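Local coordinates for N-alpha-acetyltransferase 35, NatC auxiliary subunit (Saccharomyces cerevisiae, PDB 6YGA), which serves as the auxiliary subunit of the yeast NatC N-terminal acetyltransferase, which acetylates the N-terminal methionine of the L-A virus Gag protein, at residues 114-119 and 271-276; 180-185 and 276-281; 495-500 and 518-523. One frame throughout, in Å; residues are numbered along the deposited sequence.

Contact 1 of 3, residues 114-119 and 271-276; sequences VLSCRY and GAFSTY
One face of the R118 guanidinium lies on one face of the Y276 ring, the two planes only 2° apart and CZ of R118 3.8 Å from the Y276 ring centroid. The stack is offset: over the Y276 ring NH1 sits toward the rim, and NH2 comes within 3.4 Å of Y276 CE1. The R118 chain reaches this position by folding at both chi2 and chi3, while Y276 swings its ring out with CG anti to the backbone N (chi1 176°). H280 stacks on the same tyrosine.

The second ring, F273, has S116 OG at its edge, near the ring plane; that hydroxyl is hydrogen-bonded to T113 O. C117 meets F273 obliquely: its CB is 3.6 Å from CE2 of F273, and its SG makes a sulfur-aromatic contact with the ring. The same sulfur, anti to its own backbone N, turns back to accept a weak capping bond from Y119 N, 3.3 Å from SG of C117, at the start of helix 118-129.

Between these side chains the backbones form a single beta bridge, C117 facing F273. R118 N donates to A272 O at 3.1 Å, nearly along the C=O axis, and S274 N gives a weak bond to S116 O. S274 OG in turn accepts from Y276 N in an ST turn, which ties the stacked tyrosine to the bridged loop.

The chemistry is that of a cationic group spread over an aromatic face: the pi cloud probably helps stabilise the R118 charge, while backbone bonds fix the loop before helix 276-280 against the N-terminus of helix 118-129.

Contact 2 of 3, residues 180-185 and 276-281; sequences NNMGFN and YIQKHR
From CB, which points toward the loop 180-185, the R281 chain runs on past the end of helix 276-280 with CG anti to the backbone N (chi1 170°). Its CD passes 4.0 Å from CB of M182 and also reaches the rim of the F184 ring at CE2. At chi3 the chain bends, and this lays the guanidinium flat against one face of the phenyl ring. NE lies against CZ and CE2 of F184, and CZ of R281 comes to 3.3 Å from CZ of F184. The planes are 15° apart, and the R281 CZ atom is 3.7 Å from the F184 ring centroid, a cation-pi stack over the face. NH2 ends over CE1 of F184, whereas NH1 points along the guanidinium plane to donate to M182 O at 2.8 Å. The bond is bent, with an N-H...O angle of 134°, and its donor lies in the carbonyl plane.

The accepting carbonyl belongs to a type I' turn from N181 to F184, overlapped at its start by an Asx turn in which N180 OD1 accepts from M182 N. M182, a selenomethionine, reaches the preceding turn of the helix with its tip: SE is 3.8 Å from CD1 of I277, and CE rests 3.6 Å from Q278 CA. F184 also packs on L124, S125 and V128 of helix 118-129, and R281 O accepts from R51 of the N-alpha-acetyltransferase 38 chain.

One arginine thus uses its edge for a carbonyl and its face for a phenyl ring; its charge is probably stabilised by both the carbonyl dipole and the pi cloud, which together restrict rotation of the guanidinium.

Contact 3 of 3, residues 495-500 and 518-523; sequences NAIHSM and LKYRFA
The helical segments 495-500 and 518-523 run roughly antiparallel, their directions 139° apart and their axes 9.8 Å from each other at closest approach, with the CA atoms of M500 and Y520 nearest across the gap.

Y520 carries the contact. With CG anti to the backbone N (chi1 169°), its ring reaches across so that the CD1-CE1 edge faces helix 495-500, where I497 O lies near the ring plane, 3.5 Å from CE1 of Y520. The CG2 branch of I497 touches the same CE1 atom, the two side chains crossing at about a right angle. CB of M500 approaches the ring obliquely, 3.8 Å from CD1 of Y520. From there the extended selenomethionine chain continues alongside the opposite backbone: SE is 3.9 Å from Y520 CA, and CE ends near CB of K519. The other branch of I497, through CD1, rests 3.7 Å from the methyl CB of A523. Apolar contact dominates, with a small residue on one side taking the isoleucine tip.

Both segments belong to long helices, 465-506 and 511-564, joined by a short connection into a helical hairpin. I497 also packs on M524 and L531, M500 on L516, and Y520 on N501 and L504, extending the interface along both helices.

Contacts 1 and 2 form one neighbourhood, their centres 11 Å apart, and they share Y276, which stands at the end of one segment and the start of the other. L115 bridges them: its O lies 3.5 Å from CG2 of I277, and its CD1 packs on the 180-185 loop. An arginine stacks on an aromatic ring in each, but with the roles exchanged, since the 271-281 region supplies the tyrosine in contact 1 and the arginine in contact 2. Contact 3 lies across the chain's centre, about 58 Å from contact 1 and about 57 Å from contact 2 between nearest atoms, on an outlying helical hairpin of the TPR-like region.

Contact 1 of 3, residues 114-119 and 271-276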
loop_
_atom_site.group_PDB
_atom_site.type_symbol
_atom_site.label_atom_id
_atom_site.label_comp_id
_atom_site.label_asym_id
_atom_site.label_seq_id
_atom_site.Cartn_x
_atom_site.Cartn_y
_atom_site.Cartn_z
ATOM N N VAL B 114 2.639 -12.485 -16.900
ATOM C CA VAL B 114 2.260 -13.856 -17.247
ATOM C C VAL B 114 1.408 -13.885 -18.512
ATOM O O VAL B 114 1.566 -14.772 -19.361
ATOM C CB VAL B 114 1.539 -14.521 -16.060
ATOM C CG1 VAL B 114 1.070 -15.923 -16.425
ATOM C CG2 VAL B 114 2.455 -14.562 -14.845
ATOM N N LEU B 115 0.501 -12.919 -18.666
ATOM C CA LEU B 115 -0.406 -12.903 -19.805
ATOM C C LEU B 115 0.221 -12.340 -21.074
ATOM O O LEU B 115 -0.376 -12.476 -22.145
ATOM C CB LEU B 115 -1.671 -12.108 -19.463
ATOM C CG LEU B 115 -2.584 -12.725 -18.404
ATOM C CD1 LEU B 115 -3.862 -11.912 -18.270
ATOM C CD2 LEU B 115 -2.895 -14.173 -18.744
ATOM N N SER B 116 1.395 -11.707 -20.986
ATOM C CA SER B 116 2.090 -11.265 -22.190
ATOM C C SER B 116 2.557 -12.437 -23.045
ATOM O O SER B 116 2.746 -12.274 -24.255
ATOM C CB SER B 116 3.283 -10.383 -21.813
ATOM O OG SER B 116 4.236 -11.100 -21.047
ATOM N N CYS B 117 2.737 -13.611 -22.447
ATOM C CA CYS B 117 3.149 -14.788 -23.202
ATOM C C CYS B 117 2.002 -15.289 -24.075
ATOM O O CYS B 117 0.876 -15.463 -23.598
ATOM C CB CYS B 117 3.607 -15.887 -22.241
ATOM S SG CYS B 117 4.052 -17.464 -23.013
ATOM N N ARG B 118 2.293 -15.536 -25.354
ATOM C CA ARG B 118 1.260 -16.037 -26.255
ATOM C C ARG B 118 0.862 -17.473 -25.940
ATOM O O ARG B 118 -0.242 -17.891 -26.305
ATOM C CB ARG B 118 1.728 -15.930 -27.707
ATOM C CG ARG B 118 1.952 -14.501 -28.171
ATOM C CD ARG B 118 0.663 -13.703 -28.111
ATOM N NE ARG B 118 -0.351 -14.254 -29.004
ATOM C CZ ARG B 118 -0.459 -13.945 -30.292
ATOM N NH1 ARG B 118 0.386 -13.082 -30.842
ATOM N NH2 ARG B 118 -1.413 -14.492 -31.030
ATOM N N TYR B 119 1.733 -18.234 -25.272
ATOM C CA TYR B 119 1.402 -19.616 -24.948
ATOM C C TYR B 119 0.401 -19.690 -23.803
ATOM O O TYR B 119 -0.527 -20.506 -23.837
ATOM C CB TYR B 119 2.671 -20.395 -24.609
ATOM C CG TYR B 119 3.596 -20.589 -25.788
ATOM C CD1 TYR B 119 3.402 -21.632 -26.685
ATOM C CD2 TYR B 119 4.661 -19.726 -26.008
ATOM C CE1 TYR B 119 4.244 -21.811 -27.767
ATOM C CE2 TYR B 119 5.509 -19.898 -27.087
ATOM C CZ TYR B 119 5.295 -20.943 -27.962
ATOM O OH TYR B 119 6.131 -21.122 -29.038
ATOM N N GLY B 271 8.413 -12.102 -30.724
ATOM C CA GLY B 271 6.967 -12.109 -30.685
ATOM C C GLY B 271 6.361 -13.095 -29.711
ATOM O O GLY B 271 5.130 -13.134 -29.582
ATOM N N ALA B 272 7.182 -13.900 -29.032
ATOM C CA ALA B 272 6.658 -14.812 -28.022
ATOM C C ALA B 272 6.047 -14.047 -26.856
ATOM O O ALA B 272 5.021 -14.458 -26.299
ATOM C CB ALA B 272 7.763 -15.745 -27.529
ATOM N N PHE B 273 6.664 -12.934 -26.472
ATOM C CA PHE B 273 6.157 -12.063 -25.419
ATOM C C PHE B 273 5.931 -10.685 -26.019
ATOM O O PHE B 273 6.862 -10.082 -26.565
ATOM C CB PHE B 273 7.134 -11.990 -24.243
ATOM C CG PHE B 273 7.430 -13.322 -23.616
ATOM C CD1 PHE B 273 8.389 -14.162 -24.160
ATOM C CD2 PHE B 273 6.752 -13.734 -22.480
ATOM C CE1 PHE B 273 8.664 -15.391 -23.585
ATOM C CE2 PHE B 273 7.023 -14.960 -21.899
ATOM C CZ PHE B 273 7.980 -15.790 -22.453
ATOM N N SER B 274 4.701 -10.189 -25.923
ATOM C CA SER B 274 4.355 -8.920 -26.548
ATOM C C SER B 274 3.136 -8.335 -25.850
ATOM O O SER B 274 2.526 -8.964 -24.981
ATOM C CB SER B 274 4.093 -9.094 -28.049
ATOM O OG SER B 274 2.963 -9.917 -28.278
ATOM N N THR B 275 2.795 -7.108 -26.244
ATOM C CA THR B 275 1.564 -6.457 -25.826
ATOM C C THR B 275 0.389 -6.799 -26.739
ATOM O O THR B 275 -0.621 -6.087 -26.730
ATOM C CB THR B 275 1.762 -4.939 -25.768
ATOM O OG1 THR B 275 2.294 -4.477 -27.016
ATOM C CG2 THR B 275 2.723 -4.567 -24.648
ATOM N N TYR B 276 0.510 -7.877 -27.521
ATOM C CA TYR B 276 -0.533 -8.253 -28.472
ATOM C C TYR B 276 -1.867 -8.488 -27.776
ATOM O O TYR B 276 -2.923 -8.106 -28.294
ATOM C CB TYR B 276 -0.096 -9.506 -29.238
ATOM C CG TYR B 276 -1.117 -10.076 -30.203
ATOM C CD1 TYR B 276 -2.053 -11.014 -29.783
ATOM C CD2 TYR B 276 -1.127 -9.698 -31.541
ATOM C CE1 TYR B 276 -2.982 -11.544 -30.662
ATOM C CE2 TYR B 276 -2.051 -10.226 -32.428
ATOM C CZ TYR B 276 -2.977 -11.148 -31.981
ATOM O OH TYR B 276 -3.898 -11.674 -32.859
#

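Contact 2 of 3, residues 180-185 and 276-281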
loop_
_atom_site.group_PDB
_atom_site.type_symbol
_atom_site.label_atom_id
_atom_site.label_comp_id
_atom_site.label_asym_id
_atom_site.label_seq_id
_atom_site.Cartn_x
_atom_site.Cartn_y
_atom_site.Cartn_z
ATOM N N ASN B 180 -5.404 -8.383 -12.822
ATOM C CA ASN B 180 -6.233 -8.100 -13.990
ATOM C C ASN B 180 -5.999 -9.234 -14.976
ATOM O O ASN B 180 -5.079 -9.189 -15.793
ATOM C CB ASN B 180 -5.888 -6.744 -14.592
ATOM C CG ASN B 180 -6.688 -6.440 -15.847
ATOM O OD1 ASN B 180 -7.715 -7.068 -16.114
ATOM N ND2 ASN B 180 -6.225 -5.465 -16.621
ATOM N N ASN B 181 -6.831 -10.273 -14.886
ATOM C CA ASN B 181 -6.736 -11.428 -15.771
ATOM C C ASN B 181 -7.548 -11.265 -17.054
ATOM O O ASN B 181 -7.731 -12.245 -17.781
ATOM C CB ASN B 181 -7.168 -12.703 -15.033
ATOM C CG ASN B 181 -8.629 -12.682 -14.623
ATOM O OD1 ASN B 181 -9.234 -11.619 -14.493
ATOM N ND2 ASN B 181 -9.200 -13.864 -14.408
HETATM N N MSE B 182 -8.035 -10.058 -17.339
HETATM C CA MSE B 182 -8.723 -9.744 -18.593
HETATM C C MSE B 182 -9.903 -10.662 -18.906
HETATM O O MSE B 182 -10.051 -11.131 -20.033
HETATM C CB MSE B 182 -7.725 -9.772 -19.749
HETATM C CG MSE B 182 -6.645 -8.719 -19.619
HETATM SE SE MSE B 182 -5.231 -8.904 -20.936
HETATM C CE MSE B 182 -5.524 -7.240 -21.906
ATOM N N GLY B 183 -10.735 -10.914 -17.900
ATOM C CA GLY B 183 -11.950 -11.677 -18.104
ATOM C C GLY B 183 -11.781 -13.171 -18.249
ATOM O O GLY B 183 -12.692 -13.837 -18.749
ATOM N N PHE B 184 -10.651 -13.726 -17.822
ATOM C CA PHE B 184 -10.431 -15.166 -17.911
ATOM C C PHE B 184 -11.126 -15.877 -16.753
ATOM O O PHE B 184 -10.875 -15.570 -15.583
ATOM C CB PHE B 184 -8.938 -15.485 -17.912
ATOM C CG PHE B 184 -8.329 -15.524 -19.285
ATOM C CD1 PHE B 184 -8.741 -16.467 -20.210
ATOM C CD2 PHE B 184 -7.339 -14.626 -19.645
ATOM C CE1 PHE B 184 -8.184 -16.506 -21.474
ATOM C CE2 PHE B 184 -6.777 -14.662 -20.905
ATOM C CZ PHE B 184 -7.198 -15.603 -21.819
ATOM N N ASN B 185 -11.995 -16.831 -17.084
ATOM C CA ASN B 185 -12.656 -17.688 -16.105
ATOM C C ASN B 185 -12.610 -19.109 -16.651
ATOM O O ASN B 185 -13.246 -19.405 -17.668
ATOM C CB ASN B 185 -14.099 -17.238 -15.853
ATOM C CG ASN B 185 -14.727 -17.912 -14.641
ATOM O OD1 ASN B 185 -14.226 -18.920 -14.142
ATOM N ND2 ASN B 185 -15.837 -17.354 -14.166
ATOM N N TYR B 276 0.510 -7.877 -27.521
ATOM C CA TYR B 276 -0.533 -8.253 -28.472
ATOM C C TYR B 276 -1.867 -8.488 -27.776
ATOM O O TYR B 276 -2.923 -8.106 -28.294
ATOM C CB TYR B 276 -0.096 -9.506 -29.238
ATOM C CG TYR B 276 -1.117 -10.076 -30.203
ATOM C CD1 TYR B 276 -2.053 -11.014 -29.783
ATOM C CD2 TYR B 276 -1.127 -9.698 -31.541
ATOM C CE1 TYR B 276 -2.982 -11.544 -30.662
ATOM C CE2 TYR B 276 -2.051 -10.226 -32.428
ATOM C CZ TYR B 276 -2.977 -11.148 -31.981
ATOM O OH TYR B 276 -3.898 -11.674 -32.859
ATOM N N ILE B 277 -1.840 -9.114 -26.597
ATOM C CA ILE B 277 -3.083 -9.460 -25.919
ATOM C C ILE B 277 -3.821 -8.211 -25.454
ATOM O O ILE B 277 -5.056 -8.204 -25.379
ATOM C CB ILE B 277 -2.802 -10.419 -24.749
ATOM C CG1 ILE B 277 -4.112 -10.984 -24.201
ATOM C CG2 ILE B 277 -2.016 -9.715 -23.648
ATOM C CD1 ILE B 277 -3.926 -11.854 -22.985
ATOM N N GLN B 278 -3.094 -7.138 -25.139
ATOM C CA GLN B 278 -3.761 -5.896 -24.768
ATOM C C GLN B 278 -4.509 -5.293 -25.946
ATOM O O GLN B 278 -5.492 -4.572 -25.753
ATOM C CB GLN B 278 -2.749 -4.885 -24.227
ATOM C CG GLN B 278 -1.914 -5.385 -23.062
ATOM C CD GLN B 278 -0.973 -4.321 -22.515
ATOM O OE1 GLN B 278 -1.366 -3.172 -22.307
ATOM N NE2 GLN B 278 0.278 -4.701 -22.283
ATOM N N LYS B 279 -4.067 -5.571 -27.169
ATOM C CA LYS B 279 -4.641 -4.892 -28.323
ATOM C C LYS B 279 -5.856 -5.623 -28.878
ATOM O O LYS B 279 -6.784 -4.975 -29.375
ATOM C CB LYS B 279 -3.569 -4.720 -29.405
ATOM C CG LYS B 279 -4.064 -4.137 -30.716
ATOM C CD LYS B 279 -2.896 -3.799 -31.634
ATOM C CE LYS B 279 -3.373 -3.142 -32.919
ATOM N NZ LYS B 279 -2.271 -2.453 -33.649
ATOM N N HIS B 280 -5.883 -6.950 -28.788
ATOM C CA HIS B 280 -6.922 -7.742 -29.434
ATOM C C HIS B 280 -7.900 -8.390 -28.466
ATOM O O HIS B 280 -9.089 -8.497 -28.781
ATOM C CB HIS B 280 -6.275 -8.812 -30.315
ATOM C CG HIS B 280 -5.564 -8.254 -31.508
ATOM N ND1 HIS B 280 -4.217 -7.959 -31.507
ATOM C CD2 HIS B 280 -6.019 -7.925 -32.740
ATOM C CE1 HIS B 280 -3.872 -7.481 -32.689
ATOM N NE2 HIS B 280 -4.947 -7.451 -33.455
ATOM N N ARG B 281 -7.445 -8.828 -27.294
ATOM C CA ARG B 281 -8.371 -9.306 -26.278
ATOM C C ARG B 281 -9.114 -8.123 -25.665
ATOM O O ARG B 281 -8.622 -6.991 -25.657
ATOM C CB ARG B 281 -7.619 -10.105 -25.208
ATOM C CG ARG B 281 -8.431 -10.464 -23.967
ATOM C CD ARG B 281 -7.852 -11.666 -23.242
ATOM N NE ARG B 281 -8.435 -12.915 -23.723
ATOM C CZ ARG B 281 -9.450 -13.539 -23.135
ATOM N NH1 ARG B 281 -9.994 -13.036 -22.036
ATOM N NH2 ARG B 281 -9.919 -14.671 -23.642
#

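Contact 3 of 3, residues 495-500 and 518-523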
loop_
_atom_site.group_PDB
_atom_site.type_symbol
_atom_site.label_atom_id
_atom_site.label_comp_id
_atom_site.label_asym_id
_atom_site.label_seq_id
_atom_site.Cartn_x
_atom_site.Cartn_y
_atom_site.Cartn_z
ATOM N N ASN B 495 3.311 -12.753 46.880
ATOM C CA ASN B 495 3.638 -12.678 48.301
ATOM C C ASN B 495 2.550 -13.300 49.168
ATOM O O ASN B 495 2.852 -13.848 50.234
ATOM C CB ASN B 495 3.883 -11.225 48.714
ATOM C CG ASN B 495 5.233 -10.708 48.254
ATOM O OD1 ASN B 495 6.199 -11.467 48.156
ATOM N ND2 ASN B 495 5.308 -9.412 47.969
ATOM N N ALA B 496 1.290 -13.228 48.733
ATOM C CA ALA B 496 0.214 -13.866 49.486
ATOM C C ALA B 496 0.423 -15.373 49.566
ATOM O O ALA B 496 0.193 -15.985 50.616
ATOM C CB ALA B 496 -1.137 -13.540 48.852
ATOM N N ILE B 497 0.863 -15.986 48.466
ATOM C CA ILE B 497 1.195 -17.407 48.488
ATOM C C ILE B 497 2.410 -17.658 49.374
ATOM O O ILE B 497 2.458 -18.644 50.118
ATOM C CB ILE B 497 1.418 -17.923 47.054
ATOM C CG1 ILE B 497 0.122 -17.832 46.243
ATOM C CG2 ILE B 497 1.940 -19.352 47.074
ATOM C CD1 ILE B 497 0.274 -18.250 44.787
ATOM N N HIS B 498 3.405 -16.767 49.318
ATOM C CA HIS B 498 4.584 -16.925 50.166
ATOM C C HIS B 498 4.226 -16.808 51.643
ATOM O O HIS B 498 4.787 -17.522 52.482
ATOM C CB HIS B 498 5.648 -15.890 49.798
ATOM C CG HIS B 498 6.444 -16.241 48.580
ATOM N ND1 HIS B 498 7.002 -15.288 47.756
ATOM C CD2 HIS B 498 6.784 -17.440 48.052
ATOM C CE1 HIS B 498 7.645 -15.883 46.768
ATOM N NE2 HIS B 498 7.528 -17.190 46.924
ATOM N N SER B 499 3.301 -15.906 51.979
ATOM C CA SER B 499 2.918 -15.726 53.376
ATOM C C SER B 499 2.244 -16.972 53.939
ATOM O O SER B 499 2.364 -17.253 55.137
ATOM C CB SER B 499 2.000 -14.512 53.517
ATOM O OG SER B 499 0.747 -14.750 52.900
HETATM N N MSE B 500 1.541 -17.728 53.099
HETATM C CA MSE B 500 0.920 -18.975 53.533
HETATM C C MSE B 500 1.981 -19.976 53.970
HETATM O O MSE B 500 1.811 -20.678 54.966
HETATM C CB MSE B 500 0.063 -19.578 52.418
HETATM C CG MSE B 500 -1.295 -18.918 52.234
HETATM SE SE MSE B 500 -2.365 -19.786 50.848
HETATM C CE MSE B 500 -4.032 -18.798 51.090
ATOM N N LEU B 518 -3.934 -27.126 52.411
ATOM C CA LEU B 518 -4.764 -27.396 51.241
ATOM C C LEU B 518 -4.871 -26.164 50.352
ATOM O O LEU B 518 -4.733 -26.256 49.127
ATOM C CB LEU B 518 -6.151 -27.869 51.678
ATOM C CG LEU B 518 -6.998 -28.621 50.650
ATOM C CD1 LEU B 518 -6.360 -29.959 50.314
ATOM C CD2 LEU B 518 -8.421 -28.815 51.156
ATOM N N LYS B 519 -5.131 -24.998 50.953
ATOM C CA LYS B 519 -5.166 -23.759 50.180
ATOM C C LYS B 519 -3.815 -23.474 49.539
ATOM O O LYS B 519 -3.744 -23.043 48.382
ATOM C CB LYS B 519 -5.570 -22.586 51.075
ATOM C CG LYS B 519 -6.858 -22.771 51.852
ATOM C CD LYS B 519 -6.958 -21.719 52.948
ATOM C CE LYS B 519 -8.289 -21.780 53.675
ATOM N NZ LYS B 519 -8.364 -20.753 54.753
ATOM N N TYR B 520 -2.730 -23.708 50.281
ATOM C CA TYR B 520 -1.399 -23.367 49.788
ATOM C C TYR B 520 -0.969 -24.283 48.649
ATOM O O TYR B 520 -0.334 -23.830 47.691
ATOM C CB TYR B 520 -0.390 -23.426 50.936
ATOM C CG TYR B 520 1.055 -23.337 50.498
ATOM C CD1 TYR B 520 1.607 -22.126 50.102
ATOM C CD2 TYR B 520 1.868 -24.462 50.492
ATOM C CE1 TYR B 520 2.927 -22.040 49.704
ATOM C CE2 TYR B 520 3.191 -24.387 50.096
ATOM C CZ TYR B 520 3.714 -23.171 49.704
ATOM O OH TYR B 520 5.029 -23.084 49.309
ATOM N N ARG B 521 -1.296 -25.574 48.738
ATOM C CA ARG B 521 -0.889 -26.503 47.688
ATOM C C ARG B 521 -1.616 -26.211 46.380
ATOM O O ARG B 521 -1.016 -26.285 45.302
ATOM C CB ARG B 521 -1.138 -27.944 48.129
ATOM C CG ARG B 521 -0.590 -28.971 47.154
ATOM C CD ARG B 521 -1.093 -30.370 47.451
ATOM N NE ARG B 521 -0.327 -31.369 46.714
ATOM C CZ ARG B 521 0.807 -31.900 47.156
ATOM N NH1 ARG B 521 1.291 -31.525 48.331
ATOM N NH2 ARG B 521 1.453 -32.801 46.429
ATOM N N PHE B 522 -2.909 -25.884 46.455
ATOM C CA PHE B 522 -3.653 -25.543 45.248
ATOM C C PHE B 522 -3.063 -24.315 44.566
ATOM O O PHE B 522 -2.919 -24.288 43.339
ATOM C CB PHE B 522 -5.128 -25.313 45.587
ATOM C CG PHE B 522 -5.916 -24.675 44.474
ATOM C CD1 PHE B 522 -6.449 -25.444 43.452
ATOM C CD2 PHE B 522 -6.127 -23.304 44.456
ATOM C CE1 PHE B 522 -7.174 -24.857 42.428
ATOM C CE2 PHE B 522 -6.849 -22.711 43.434
ATOM C CZ PHE B 522 -7.374 -23.488 42.420
ATOM N N ALA B 523 -2.715 -23.290 45.347
ATOM C CA ALA B 523 -2.147 -22.080 44.764
ATOM C C ALA B 523 -0.842 -22.379 44.040
ATOM O O ALA B 523 -0.615 -21.907 42.920
ATOM C CB ALA B 523 -1.934 -21.027 45.852
#